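Local coordinates for protein separin (Saccharomyces cerevisiae, PDB 5U1T) that cleaves the Scc1 subunit of cohesin as a caspase-like cysteine protease, triggering sister-chromatid separation at the onset of anaphase, at residues L627-K632 with N647-A652. Numbering follows the deposited sequence.
Sequences LSLCIK and NYLLEA
Ser628, Leu629 and Lys632 receive Leu649 in a small, mainly apolar helix-helix contact between helices 621-633 and 642-655, near neighbours in the helical part of separase. The segments run roughly antiparallel, at 151° with axes 9.5 Å apart, and come closest where a small residue faces a large one. The CA atoms of Ser628 and Leu649 are 5.8 Å apart. CB of Ser628 touches CB of Leu649 at 3.9 Å. Leu649 holds CG anti to its backbone N (chi1 -179°), beside the carbonyl carbon. CD2 of Leu629 lies 3.6 Å from CD2 of Leu649, the side chains crossing at about a right angle. Lys632, its chain bent at chi3 and chi4, sets CD and CE beside the same methyl, CD 3.9 Å from Leu649 CD2. The polar groups of Ser628 and Lys632 find their partners just before Asn647: Ser628 OG bonds the carbonyl O of Ala645, and the Lys632 ammonium forms a salt bridge to Asp646. Helix 602-617 touches both segments, through Leu627, Ile631, Tyr648 and Glu651, while Met665 of helix 659-672 packs on Leu649. Joined through the short helix 635-638, the two helices pack antiparallel, as in the helical hairpins of an elongated alpha-helical array.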
loop_
_atom_site.group_PDB
_atom_site.type_symbol
_atom_site.label_atom_id
_atom_site.label_comp_id
_atom_site.label_asym_id
_atom_site.label_seq_id
_atom_site.Cartn_x
_atom_site.Cartn_y
_atom_site.Cartn_z
ATOM N N LEU A 627 0.920 -3.601 -21.545
ATOM C CA LEU A 627 2.316 -3.672 -21.166
ATOM C C LEU A 627 2.677 -5.071 -20.708
ATOM O O LEU A 627 3.585 -5.687 -21.277
ATOM C CB LEU A 627 2.640 -2.658 -20.063
ATOM C CG LEU A 627 4.070 -2.652 -19.511
ATOM C CD1 LEU A 627 5.113 -2.719 -20.628
ATOM C CD2 LEU A 627 4.289 -1.423 -18.693
ATOM N N SER A 628 1.987 -5.570 -19.685
ATOM C CA SER A 628 2.285 -6.891 -19.121
ATOM C C SER A 628 2.258 -7.992 -20.165
ATOM O O SER A 628 3.141 -8.853 -20.192
ATOM C CB SER A 628 1.297 -7.244 -18.010
ATOM O OG SER A 628 1.740 -6.726 -16.773
ATOM N N LEU A 629 1.234 -7.971 -21.012
ATOM C CA LEU A 629 1.109 -8.983 -22.048
ATOM C C LEU A 629 2.301 -8.868 -22.982
ATOM O O LEU A 629 2.922 -9.866 -23.341
ATOM C CB LEU A 629 -0.204 -8.838 -22.823
ATOM C CG LEU A 629 -1.537 -9.161 -22.129
ATOM C CD1 LEU A 629 -2.660 -9.076 -23.135
ATOM C CD2 LEU A 629 -1.514 -10.520 -21.441
ATOM N N CYS A 630 2.633 -7.641 -23.351
ATOM C CA CYS A 630 3.726 -7.420 -24.272
ATOM C C CYS A 630 5.073 -7.928 -23.708
ATOM O O CYS A 630 5.845 -8.566 -24.417
ATOM C CB CYS A 630 3.805 -5.943 -24.626
ATOM S SG CYS A 630 5.104 -5.619 -25.795
ATOM N N ILE A 631 5.334 -7.650 -22.431
ATOM C CA ILE A 631 6.497 -8.191 -21.726
ATOM C C ILE A 631 6.539 -9.712 -21.786
ATOM O O ILE A 631 7.537 -10.307 -22.204
ATOM C CB ILE A 631 6.510 -7.766 -20.247
ATOM C CG1 ILE A 631 6.748 -6.258 -20.127
ATOM C CG2 ILE A 631 7.533 -8.573 -19.458
ATOM C CD1 ILE A 631 6.462 -5.719 -18.767
ATOM N N LYS A 632 5.442 -10.342 -21.378
ATOM C CA LYS A 632 5.346 -11.797 -21.359
ATOM C C LYS A 632 5.415 -12.339 -22.761
ATOM O O LYS A 632 5.522 -13.543 -22.960
ATOM C CB LYS A 632 4.053 -12.254 -20.694
ATOM C CG LYS A 632 3.855 -11.758 -19.265
ATOM C CD LYS A 632 2.369 -11.833 -18.877
ATOM C CE LYS A 632 1.770 -13.171 -19.295
ATOM N NZ LYS A 632 2.445 -14.340 -18.644
ATOM N N ASN A 647 2.290 -11.000 -11.912
ATOM C CA ASN A 647 1.648 -10.393 -10.749
ATOM C C ASN A 647 0.831 -9.156 -11.111
ATOM O O ASN A 647 -0.285 -8.973 -10.611
ATOM C CB ASN A 647 2.693 -10.019 -9.685
ATOM C CG ASN A 647 2.141 -9.049 -8.591
ATOM O OD1 ASN A 647 1.847 -7.875 -8.864
ATOM N ND2 ASN A 647 2.057 -9.533 -7.350
ATOM N N TYR A 648 1.381 -8.290 -11.952
ATOM C CA TYR A 648 0.729 -7.005 -12.198
ATOM C C TYR A 648 -0.416 -7.146 -13.205
ATOM O O TYR A 648 -1.341 -6.329 -13.215
ATOM C CB TYR A 648 1.745 -5.954 -12.662
ATOM C CG TYR A 648 2.434 -5.243 -11.518
ATOM C CD1 TYR A 648 1.715 -4.407 -10.668
ATOM C CD2 TYR A 648 3.799 -5.405 -11.278
ATOM C CE1 TYR A 648 2.322 -3.754 -9.622
ATOM C CE2 TYR A 648 4.423 -4.748 -10.223
ATOM C CZ TYR A 648 3.679 -3.924 -9.401
ATOM O OH TYR A 648 4.268 -3.253 -8.350
ATOM N N LEU A 649 -0.362 -8.184 -14.031
ATOM C CA LEU A 649 -1.461 -8.479 -14.936
ATOM C C LEU A 649 -2.686 -8.937 -14.121
ATOM O O LEU A 649 -3.834 -8.581 -14.418
ATOM C CB LEU A 649 -1.040 -9.543 -15.948
ATOM C CG LEU A 649 -2.025 -10.006 -17.016
ATOM C CD1 LEU A 649 -2.586 -8.840 -17.823
ATOM C CD2 LEU A 649 -1.322 -10.995 -17.917
ATOM N N LEU A 650 -2.406 -9.721 -13.083
ATOM C CA LEU A 650 -3.418 -10.249 -12.183
ATOM C C LEU A 650 -4.153 -9.111 -11.468
ATOM O O LEU A 650 -5.382 -9.067 -11.462
ATOM C CB LEU A 650 -2.776 -11.212 -11.170
ATOM C CG LEU A 650 -3.718 -11.932 -10.204
ATOM C CD1 LEU A 650 -4.983 -12.358 -10.941
ATOM C CD2 LEU A 650 -3.045 -13.131 -9.527
ATOM N N GLU A 651 -3.391 -8.189 -10.887
ATOM C CA GLU A 651 -3.962 -7.061 -10.179
ATOM C C GLU A 651 -4.749 -6.159 -11.126
ATOM O O GLU A 651 -5.731 -5.552 -10.719
ATOM C CB GLU A 651 -2.864 -6.275 -9.462
ATOM C CG GLU A 651 -2.044 -7.114 -8.478
ATOM C CD GLU A 651 -2.720 -7.282 -7.110
ATOM O OE1 GLU A 651 -2.360 -6.512 -6.185
ATOM O OE2 GLU A 651 -3.605 -8.177 -6.951
ATOM N N ALA A 652 -4.351 -6.090 -12.390
ATOM C CA ALA A 652 -5.050 -5.254 -13.363
ATOM C C ALA A 652 -6.387 -5.876 -13.779
ATOM O O ALA A 652 -7.386 -5.175 -13.888
ATOM C CB ALA A 652 -4.178 -5.008 -14.584
#